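Local coordinates for UPF0141 protein yjdB (Campylobacter jejuni subsp. jejuni HB93-13, PDB 4TN0) that transfers phosphoethanolamine as a zinc-containing periplasmic enzyme of the alkaline phosphatase-like superfamily, required for polymyxin resistance and motility in Campylobacter jejuni, at residues I5-R11 / V93-V99; Y38-T43 / I190-D194; A102-S108 / Y120-S126. Residue numbers count along the deposited sequence, not the author numbering.

Interaction 1: I5-R11 / V93-V99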
loop_
_atom_site.group_PDB
_atom_site.type_symbol
_atom_site.label_atom_id
_atom_site.label_comp_id
_atom_site.label_asym_id
_atom_site.label_seq_id
_atom_site.Cartn_x
_atom_site.Cartn_y
_atom_site.Cartn_z
ATOM N N ILE A 5 -2.198 21.762 -7.772
ATOM C CA ILE A 5 -2.813 21.013 -8.858
ATOM C C ILE A 5 -4.287 20.836 -8.601
ATOM O O ILE A 5 -4.746 21.044 -7.477
ATOM C CB ILE A 5 -2.175 19.621 -9.064
ATOM C CG1 ILE A 5 -2.449 18.719 -7.857
ATOM C CG2 ILE A 5 -0.682 19.729 -9.354
ATOM C CD1 ILE A 5 -2.266 17.243 -8.186
ATOM N N ALA A 6 -5.008 20.403 -9.634
ATOM C CA ALA A 6 -6.449 20.217 -9.544
ATOM C C ALA A 6 -7.107 21.435 -8.886
ATOM O O ALA A 6 -7.824 21.314 -7.890
ATOM C CB ALA A 6 -6.767 18.947 -8.762
ATOM N N ASN A 7 -6.869 22.606 -9.462
ATOM C CA ASN A 7 -7.325 23.853 -8.865
ATOM C C ASN A 7 -8.859 24.003 -8.920
ATOM O O ASN A 7 -9.434 24.820 -8.214
ATOM C CB ASN A 7 -6.646 25.049 -9.548
ATOM C CG ASN A 7 -5.130 25.038 -9.396
ATOM O OD1 ASN A 7 -4.604 24.874 -8.294
ATOM N ND2 ASN A 7 -4.423 25.264 -10.496
ATOM N N ASP A 8 -9.497 23.215 -9.782
ATOM C CA ASP A 8 -10.944 23.207 -9.951
ATOM C C ASP A 8 -11.670 22.147 -9.118
ATOM O O ASP A 8 -12.786 21.762 -9.465
ATOM C CB ASP A 8 -11.285 22.952 -11.419
ATOM C CG ASP A 8 -10.776 21.600 -11.889
ATOM O OD1 ASP A 8 -9.794 21.120 -11.290
ATOM O OD2 ASP A 8 -11.344 21.004 -12.832
ATOM N N ALA A 9 -11.079 21.662 -8.034
ATOM C CA ALA A 9 -11.660 20.483 -7.384
ATOM C C ALA A 9 -12.635 20.821 -6.246
ATOM O O ALA A 9 -12.483 21.834 -5.559
ATOM C CB ALA A 9 -10.542 19.569 -6.864
ATOM N N TYR A 10 -13.636 19.966 -6.050
ATOM C CA TYR A 10 -14.631 20.199 -5.001
ATOM C C TYR A 10 -15.472 18.950 -4.712
ATOM O O TYR A 10 -15.524 18.009 -5.519
ATOM C CB TYR A 10 -15.564 21.368 -5.378
ATOM C CG TYR A 10 -16.387 21.114 -6.636
ATOM C CD1 TYR A 10 -17.617 20.457 -6.566
ATOM C CD2 TYR A 10 -15.952 21.557 -7.883
ATOM C CE1 TYR A 10 -18.375 20.214 -7.706
ATOM C CE2 TYR A 10 -16.709 21.325 -9.036
ATOM C CZ TYR A 10 -17.924 20.652 -8.940
ATOM O OH TYR A 10 -18.686 20.404 -10.072
ATOM N N ARG A 11 -16.090 18.937 -3.532
ATOM C CA ARG A 11 -17.125 17.958 -3.187
ATOM C C ARG A 11 -18.427 18.635 -2.715
ATOM O O ARG A 11 -19.531 18.157 -2.998
ATOM C CB ARG A 11 -16.580 16.982 -2.138
ATOM C CG ARG A 11 -15.446 16.109 -2.683
ATOM C CD ARG A 11 -14.706 15.273 -1.619
ATOM N NE ARG A 11 -15.538 14.747 -0.548
ATOM C CZ ARG A 11 -15.636 15.332 0.640
ATOM N NH1 ARG A 11 -14.963 16.453 0.867
ATOM N NH2 ARG A 11 -16.405 14.814 1.584
ATOM N N VAL A 93 -5.120 17.235 -2.401
ATOM C CA VAL A 93 -6.406 17.432 -3.046
ATOM C C VAL A 93 -7.547 17.005 -2.138
ATOM O O VAL A 93 -8.525 17.734 -2.005
ATOM C CB VAL A 93 -6.495 16.685 -4.381
ATOM C CG1 VAL A 93 -7.880 16.873 -5.000
ATOM C CG2 VAL A 93 -5.422 17.199 -5.312
ATOM N N LEU A 94 -7.413 15.863 -1.468
ATOM C CA LEU A 94 -8.474 15.431 -0.557
ATOM C C LEU A 94 -8.593 16.372 0.634
ATOM O O LEU A 94 -9.699 16.654 1.089
ATOM C CB LEU A 94 -8.231 14.019 -0.062
ATOM C CG LEU A 94 -8.151 12.902 -1.090
ATOM C CD1 LEU A 94 -7.715 11.624 -0.382
ATOM C CD2 LEU A 94 -9.479 12.712 -1.760
ATOM N N TYR A 95 -7.463 16.879 1.121
ATOM C CA TYR A 95 -7.471 17.776 2.276
ATOM C C TYR A 95 -8.113 19.118 1.968
ATOM O O TYR A 95 -8.917 19.624 2.748
ATOM C CB TYR A 95 -6.050 18.025 2.780
ATOM C CG TYR A 95 -5.931 19.047 3.904
ATOM C CD1 TYR A 95 -5.929 18.654 5.239
ATOM C CD2 TYR A 95 -5.806 20.411 3.622
ATOM C CE1 TYR A 95 -5.809 19.588 6.263
ATOM C CE2 TYR A 95 -5.688 21.346 4.631
ATOM C CZ TYR A 95 -5.690 20.931 5.951
ATOM O OH TYR A 95 -5.571 21.865 6.958
ATOM N N LYS A 96 -7.749 19.696 0.832
ATOM C CA LYS A 96 -8.239 21.014 0.472
ATOM C C LYS A 96 -9.704 20.946 0.056
ATOM O O LYS A 96 -10.379 21.964 -0.039
ATOM C CB LYS A 96 -7.361 21.626 -0.626
ATOM C CG LYS A 96 -7.594 21.086 -2.014
ATOM C CD LYS A 96 -6.620 21.717 -2.994
ATOM C CE LYS A 96 -6.977 21.356 -4.427
ATOM N NZ LYS A 96 -5.908 21.831 -5.329
ATOM N N THR A 97 -10.187 19.726 -0.136
ATOM C CA THR A 97 -11.533 19.459 -0.611
ATOM C C THR A 97 -12.391 18.990 0.598
ATOM O O THR A 97 -13.536 18.540 0.479
ATOM C CB THR A 97 -11.441 18.456 -1.789
ATOM O OG1 THR A 97 -11.126 19.178 -2.986
ATOM C CG2 THR A 97 -12.669 17.754 -2.040
ATOM N N GLY A 98 -11.818 19.140 1.790
ATOM C CA GLY A 98 -12.561 18.960 3.024
ATOM C C GLY A 98 -12.593 17.561 3.605
ATOM O O GLY A 98 -13.231 17.343 4.625
ATOM N N VAL A 99 -11.942 16.604 2.951
ATOM C CA VAL A 99 -11.846 15.243 3.489
ATOM C C VAL A 99 -10.966 15.195 4.741
ATOM O O VAL A 99 -9.941 15.869 4.811
ATOM C CB VAL A 99 -11.299 14.279 2.437
ATOM C CG1 VAL A 99 -11.385 12.843 2.923
ATOM C CG2 VAL A 99 -12.063 14.459 1.137
#
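How an irregular chain wraps the blunt end of a helix is well illustrated here. Residues 5-11 form a shallow trough, turned at Ala6-Ala9 by a type I beta turn, and one bump that enters it is Val93. Val93 CG2 meets Ile5 CG1 at 4.2 Å and Ala6 CB at 4.1 Å, while Val93 CG1 lies 4.2 Å from Ala9 CB; the small alanines leave the hollow that the valine fills. Lys96 extends from the helix to the rim of the trough, where Lys96 NZ donates to Ile5 O at 2.6 Å and, weakly, to Ala6 O at 3.2 Å, and forms a salt bridge with Glu88. Farther along, a further bump is Thr97: Arg11 curves around it, with Arg11 CD 3.2 Å from Thr97 CG2 and Arg11 NH1 2.6 Å from Thr97 O in a weak, bent hydrogen bond. Val99 CG2 lies over one face of the Arg11 guanidinium, 3.5 Å from Arg11 NH1. Next comes Gly98, whose positive phi lets the chain reverse, with Val99 N bonded to Leu94 O at 2.9 Å and Gly98 N to Tyr95 O at 3.1 Å: the Schellman motif that ends helix 90-96.

Interaction 2: Y38-T43 / I190-D194; sequences YTKNDT and INTYD
A polar anchor joins the loop between strands 18-24 and 53-59 to one side of helix 186-211, and a buried aspartate is its focus. Residues 190-194 are regular helix, with Asp194 N bonded to Ile190 O at 2.8 Å. Residues 38-43 are irregular, Asp42 centring an inverse gamma turn; the CA atoms come nearest at Thr43-Asp194, 6.1 Å. Asp194 (chi1 m) presents OD2 to two donors: Tyr38 OH at 2.5 Å (chi1 t), with Asp194 OD2 near the plane of the ring at its edge, and Asn41 ND2 at 3.0 Å. In this alkaline phosphatase-like fold the shared oxygen joins the loop to the helix, while Asp194 OD1 accepts from Asn32 ND2. The same Asn41 ND2 (chi1 m) also donates to Asn191 OD1 at 3.2 Å, bridging side chains about one helical turn apart; Asn191 ND2 turns instead to the Pro174 carbonyl. Van der Waals contacts lie beside the bonds: Tyr38 OH sits 3.3 Å from Ile190 CG2, and Thr43 CG2 lies 3.8 Å from Asp194 CB, while Thr43 OG1 bonds to the Asn32 carbonyl.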
loop_
_atom_site.group_PDB
_atom_site.type_symbol
_atom_site.label_atom_id
_atom_site.label_comp_id
_atom_site.label_asym_id
_atom_site.label_seq_id
_atom_site.Cartn_x
_atom_site.Cartn_y
_atom_site.Cartn_z
ATOM N N TYR A 38 1.156 -18.300 -4.780
ATOM C CA TYR A 38 2.407 -18.740 -4.159
ATOM C C TYR A 38 2.112 -19.952 -3.274
ATOM O O TYR A 38 1.196 -19.925 -2.462
ATOM C CB TYR A 38 3.033 -17.592 -3.357
ATOM C CG TYR A 38 4.345 -17.875 -2.653
ATOM C CD1 TYR A 38 5.499 -18.209 -3.360
ATOM C CD2 TYR A 38 4.440 -17.744 -1.273
ATOM C CE1 TYR A 38 6.709 -18.442 -2.695
ATOM C CE2 TYR A 38 5.628 -17.966 -0.610
ATOM C CZ TYR A 38 6.760 -18.314 -1.314
ATOM O OH TYR A 38 7.926 -18.528 -0.600
ATOM N N THR A 39 2.887 -21.015 -3.415
ATOM C CA THR A 39 2.538 -22.252 -2.730
ATOM C C THR A 39 3.500 -22.728 -1.611
ATOM O O THR A 39 3.092 -23.490 -0.736
ATOM C CB THR A 39 2.402 -23.359 -3.768
ATOM O OG1 THR A 39 3.551 -23.317 -4.612
ATOM C CG2 THR A 39 1.207 -23.100 -4.643
ATOM N N LYS A 40 4.736 -22.234 -1.599
ATOM C CA LYS A 40 5.744 -22.676 -0.636
ATOM C C LYS A 40 5.272 -22.392 0.783
ATOM O O LYS A 40 5.229 -23.292 1.608
ATOM C CB LYS A 40 7.085 -21.989 -0.899
ATOM C CG LYS A 40 8.190 -22.237 0.144
ATOM C CD LYS A 40 9.169 -23.324 -0.289
ATOM C CE LYS A 40 10.216 -23.607 0.802
ATOM N NZ LYS A 40 11.001 -22.394 1.225
ATOM N N ASN A 41 4.931 -21.140 1.067
ATOM C CA ASN A 41 4.361 -20.777 2.370
ATOM C C ASN A 41 3.064 -19.986 2.198
ATOM O O ASN A 41 2.973 -19.143 1.314
ATOM C CB ASN A 41 5.367 -19.974 3.212
ATOM C CG ASN A 41 6.653 -20.747 3.473
ATOM O OD1 ASN A 41 6.621 -21.953 3.700
ATOM N ND2 ASN A 41 7.788 -20.052 3.457
ATOM N N ASP A 42 2.051 -20.292 3.005
ATOM C CA ASP A 42 0.760 -19.600 2.913
ATOM C C ASP A 42 0.817 -18.227 3.578
ATOM O O ASP A 42 0.316 -18.041 4.696
ATOM C CB ASP A 42 -0.365 -20.426 3.542
ATOM C CG ASP A 42 -1.734 -19.789 3.343
ATOM O OD1 ASP A 42 -1.865 -18.925 2.449
ATOM O OD2 ASP A 42 -2.675 -20.122 4.098
ATOM N N THR A 43 1.408 -17.264 2.877
ATOM C CA THR A 43 1.644 -15.921 3.419
ATOM C C THR A 43 0.363 -15.123 3.680
ATOM O O THR A 43 0.359 -14.164 4.458
ATOM C CB THR A 43 2.522 -15.101 2.478
ATOM O OG1 THR A 43 1.948 -15.125 1.167
ATOM C CG2 THR A 43 3.930 -15.672 2.432
ATOM N N ILE A 190 14.135 -17.002 2.304
ATOM C CA ILE A 190 12.758 -16.896 1.813
ATOM C C ILE A 190 11.765 -17.011 2.963
ATOM O O ILE A 190 10.753 -16.279 3.005
ATOM C CB ILE A 190 12.429 -17.960 0.735
ATOM C CG1 ILE A 190 13.484 -17.952 -0.380
ATOM C CG2 ILE A 190 11.006 -17.808 0.211
ATOM C CD1 ILE A 190 13.479 -16.739 -1.207
ATOM N N ASN A 191 12.022 -17.955 3.872
ATOM C CA ASN A 191 11.146 -18.142 5.016
ATOM C C ASN A 191 11.031 -16.847 5.806
ATOM O O ASN A 191 9.937 -16.405 6.142
ATOM C CB ASN A 191 11.653 -19.254 5.945
ATOM C CG ASN A 191 11.465 -20.656 5.381
ATOM O OD1 ASN A 191 10.641 -20.889 4.498
ATOM N ND2 ASN A 191 12.216 -21.607 5.932
ATOM N N THR A 192 12.173 -16.223 6.065
ATOM C CA THR A 192 12.212 -14.985 6.833
ATOM C C THR A 192 11.415 -13.895 6.143
ATOM O O THR A 192 10.679 -13.144 6.782
ATOM C CB THR A 192 13.656 -14.512 7.031
ATOM O OG1 THR A 192 14.485 -15.644 7.327
ATOM C CG2 THR A 192 13.748 -13.489 8.144
ATOM N N TYR A 193 11.569 -13.826 4.823
ATOM C CA TYR A 193 10.892 -12.830 4.009
ATOM C C TYR A 193 9.385 -13.061 4.053
ATOM O O TYR A 193 8.612 -12.099 4.160
ATOM C CB TYR A 193 11.432 -12.848 2.557
ATOM C CG TYR A 193 10.771 -11.819 1.650
ATOM C CD1 TYR A 193 11.112 -10.470 1.737
ATOM C CD2 TYR A 193 9.816 -12.200 0.704
ATOM C CE1 TYR A 193 10.499 -9.514 0.926
ATOM C CE2 TYR A 193 9.210 -11.255 -0.126
ATOM C CZ TYR A 193 9.561 -9.917 -0.009
ATOM O OH TYR A 193 8.971 -8.981 -0.817
ATOM N N ASP A 194 8.987 -14.330 3.972
ATOM C CA ASP A 194 7.583 -14.724 4.000
ATOM C C ASP A 194 6.905 -14.468 5.352
ATOM O O ASP A 194 5.711 -14.101 5.418
ATOM C CB ASP A 194 7.450 -16.192 3.627
ATOM C CG ASP A 194 7.638 -16.422 2.149
ATOM O OD1 ASP A 194 7.682 -15.420 1.406
ATOM O OD2 ASP A 194 7.697 -17.587 1.716
#

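Interaction 3: A102-S108 / Y120-S126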
loop_
_atom_site.group_PDB
_atom_site.type_symbol
_atom_site.label_atom_id
_atom_site.label_comp_id
_atom_site.label_asym_id
_atom_site.label_seq_id
_atom_site.Cartn_x
_atom_site.Cartn_y
_atom_site.Cartn_z
ATOM N N ALA A 102 -5.680 11.591 7.770
ATOM C CA ALA A 102 -4.659 11.247 8.774
ATOM C C ALA A 102 -3.555 10.374 8.151
ATOM O O ALA A 102 -3.844 9.475 7.337
ATOM C CB ALA A 102 -5.289 10.551 9.973
ATOM N N TRP A 103 -2.298 10.677 8.488
ATOM C CA TRP A 103 -1.149 9.898 8.016
ATOM C C TRP A 103 -0.285 9.399 9.197
ATOM O O TRP A 103 0.360 10.190 9.885
ATOM C CB TRP A 103 -0.312 10.738 7.035
ATOM C CG TRP A 103 0.837 9.995 6.366
ATOM C CD1 TRP A 103 1.990 9.579 6.959
ATOM C CD2 TRP A 103 0.943 9.616 4.983
ATOM N NE1 TRP A 103 2.795 8.947 6.050
ATOM C CE2 TRP A 103 2.178 8.961 4.823
ATOM C CE3 TRP A 103 0.113 9.758 3.872
ATOM C CZ2 TRP A 103 2.606 8.446 3.591
ATOM C CZ3 TRP A 103 0.528 9.247 2.655
ATOM C CH2 TRP A 103 1.771 8.602 2.521
ATOM N N PHE A 104 -0.280 8.087 9.429
ATOM C CA PHE A 104 0.536 7.507 10.501
ATOM C C PHE A 104 1.708 6.678 9.922
ATOM O O PHE A 104 1.495 5.674 9.230
ATOM C CB PHE A 104 -0.327 6.641 11.424
ATOM C CG PHE A 104 -1.488 7.369 12.031
ATOM C CD1 PHE A 104 -1.332 8.647 12.546
ATOM C CD2 PHE A 104 -2.748 6.784 12.074
ATOM C CE1 PHE A 104 -2.408 9.327 13.100
ATOM C CE2 PHE A 104 -3.831 7.464 12.629
ATOM C CZ PHE A 104 -3.655 8.735 13.139
ATOM N N ASP A 105 2.940 7.092 10.222
ATOM C CA ASP A 105 4.118 6.553 9.540
ATOM C C ASP A 105 5.065 5.813 10.475
ATOM O O ASP A 105 5.627 6.401 11.402
ATOM C CB ASP A 105 4.865 7.692 8.845
ATOM C CG ASP A 105 5.707 7.214 7.675
ATOM O OD1 ASP A 105 6.582 6.360 7.887
ATOM O OD2 ASP A 105 5.452 7.657 6.528
ATOM N N ASN A 106 5.255 4.521 10.209
ATOM C CA ASN A 106 6.195 3.689 10.958
ATOM C C ASN A 106 7.434 3.326 10.116
ATOM O O ASN A 106 8.296 2.548 10.531
ATOM C CB ASN A 106 5.503 2.417 11.445
ATOM C CG ASN A 106 6.329 1.668 12.486
ATOM O OD1 ASN A 106 6.933 2.288 13.356
ATOM N ND2 ASN A 106 6.334 0.336 12.417
ATOM N N ASN A 107 7.501 3.888 8.915
ATOM C CA ASN A 107 8.567 3.558 7.986
ATOM C C ASN A 107 9.858 4.320 8.272
ATOM O O ASN A 107 9.838 5.538 8.426
ATOM C CB ASN A 107 8.086 3.813 6.562
ATOM C CG ASN A 107 8.991 3.205 5.536
ATOM O OD1 ASN A 107 10.000 3.786 5.165
ATOM N ND2 ASN A 107 8.654 2.001 5.101
ATOM N N SER A 108 10.983 3.607 8.309
ATOM C CA SER A 108 12.261 4.228 8.660
ATOM C C SER A 108 12.657 5.360 7.723
ATOM O O SER A 108 13.500 6.181 8.068
ATOM C CB SER A 108 13.383 3.182 8.689
ATOM O OG SER A 108 13.613 2.582 7.426
ATOM N N TYR A 120 -3.011 16.253 10.615
ATOM C CA TYR A 120 -2.743 15.205 11.591
ATOM C C TYR A 120 -1.943 14.036 10.989
ATOM O O TYR A 120 -2.487 13.144 10.309
ATOM C CB TYR A 120 -4.012 14.708 12.284
ATOM C CG TYR A 120 -3.624 13.959 13.553
ATOM C CD1 TYR A 120 -2.766 14.570 14.480
ATOM C CD2 TYR A 120 -4.150 12.705 13.875
ATOM C CE1 TYR A 120 -2.386 13.944 15.649
ATOM C CE2 TYR A 120 -3.782 12.066 15.067
ATOM C CZ TYR A 120 -2.895 12.701 15.952
ATOM O OH TYR A 120 -2.498 12.119 17.144
ATOM N N LYS A 121 -0.635 14.108 11.243
ATOM C CA LYS A 121 0.390 13.153 10.814
ATOM C C LYS A 121 1.235 12.758 12.038
ATOM O O LYS A 121 1.387 13.539 12.988
ATOM C CB LYS A 121 1.265 13.761 9.710
ATOM C CG LYS A 121 1.930 15.046 10.140
ATOM C CD LYS A 121 2.659 15.749 9.023
ATOM C CE LYS A 121 3.135 17.107 9.527
ATOM N NZ LYS A 121 3.823 17.901 8.473
ATOM N N GLN A 122 1.724 11.522 12.046
ATOM C CA GLN A 122 2.540 11.033 13.155
ATOM C C GLN A 122 3.699 10.166 12.690
ATOM O O GLN A 122 3.525 9.304 11.823
ATOM C CB GLN A 122 1.658 10.246 14.116
ATOM C CG GLN A 122 2.258 10.005 15.491
ATOM C CD GLN A 122 1.221 9.501 16.487
ATOM O OE1 GLN A 122 0.012 9.647 16.264
ATOM N NE2 GLN A 122 1.685 8.924 17.595
ATOM N N LYS A 123 4.875 10.362 13.281
ATOM C CA LYS A 123 5.980 9.454 13.017
ATOM C C LYS A 123 6.252 8.579 14.227
ATOM O O LYS A 123 6.490 9.059 15.333
ATOM C CB LYS A 123 7.266 10.189 12.617
ATOM C CG LYS A 123 7.315 10.723 11.171
ATOM C CD LYS A 123 6.360 11.876 10.918
ATOM C CE LYS A 123 6.524 12.454 9.518
ATOM N NZ LYS A 123 5.704 13.667 9.417
ATOM N N LEU A 124 6.206 7.278 13.993
ATOM C CA LEU A 124 6.470 6.309 15.028
ATOM C C LEU A 124 7.944 5.884 14.909
ATOM O O LEU A 124 8.662 6.303 13.990
ATOM C CB LEU A 124 5.524 5.108 14.916
ATOM C CG LEU A 124 4.045 5.291 15.289
ATOM C CD1 LEU A 124 3.312 6.104 14.247
ATOM C CD2 LEU A 124 3.360 3.951 15.458
ATOM N N SER A 125 8.383 5.041 15.836
ATOM C CA SER A 125 9.797 4.734 16.007
ATOM C C SER A 125 10.392 3.721 15.025
ATOM O O SER A 125 11.574 3.403 15.130
ATOM C CB SER A 125 10.008 4.201 17.408
ATOM O OG SER A 125 9.141 3.095 17.589
ATOM N N SER A 126 9.574 3.217 14.100
ATOM C CA SER A 126 9.949 2.151 13.142
ATOM C C SER A 126 10.274 0.796 13.785
ATOM O O SER A 126 11.125 0.037 13.289
ATOM C CB SER A 126 11.122 2.608 12.281
ATOM O OG SER A 126 10.799 3.847 11.677
#
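Parallel strands pair through alternating bonds, and the second strand here shows the rule residue by residue. Tyr120 gives its O to Trp103 N at 3.1 Å, and its ring leans on Phe104, with Tyr120 CE2 3.6 Å from Phe104 CE1. Lys121 pairs beside Trp103, its CA making a CA-H...O contact of 3.1 Å with Trp103 O, while its amino group turns away to the Asp116 carbonyl. Gln122 takes both roles: its N donates to Trp103 O at 2.9 Å, its O accepts from Asp105 N at 2.8 Å, and its CB packs 3.7 Å from Phe104 CD1. Lys123 shares the sheet face of Trp103 and Asp105. Leu124 N then donates to Asp105 O at 2.8 Å in a nearly straight bond, and Leu124 CB lies 3.5 Å from Asn106 OD1. Beyond Ser125, Ser126 lies in the loop after the strand with positive phi: Ser126 OG donates to Asn106 O at 3.0 Å, and Ser126 N, weakly, to Asn106 OD1 at 2.9 Å, while Asn106 ND2 bonds to the Asp127 carbonyl. Within segment 102-108, Asp105 OD2 accepts from Trp103 NE1 at 3.0 Å and from His152, and Asp105 OD1 from Asn107 N at 2.8 Å in an Asx turn. The chemistry implies that edge strand 120-123 is fixed mainly by backbone bonds, while strand 100-105 runs into a polar network in which Asn107 ND2 bonds to Leu153 O and the zinc ligand Glu26.

Overall arrangement
The three contacts join an N-terminal loop to a helix end, a loop to helix 186-211, and two parallel strands at the sheet edge. Interactions 1 and 3 are consecutive: helix 90-96 runs into strand 100-105, so the helix end seen in interaction 1 leads directly into the strand pairing of interaction 3, although their centres lie about 23 Å apart. Interaction 2 lies about 41 Å from interaction 1, between centres, on the opposite side of the chain's centre, and about 27 Å between centres from interaction 3, whose segments are nested within the loop that interaction 2 closes. Interaction 3 leads to the metal site: the Asn107 side chain is about 6 Å from the zinc ion, which is bound by Glu26, phosphorylated Thr65, Asp226 and His227.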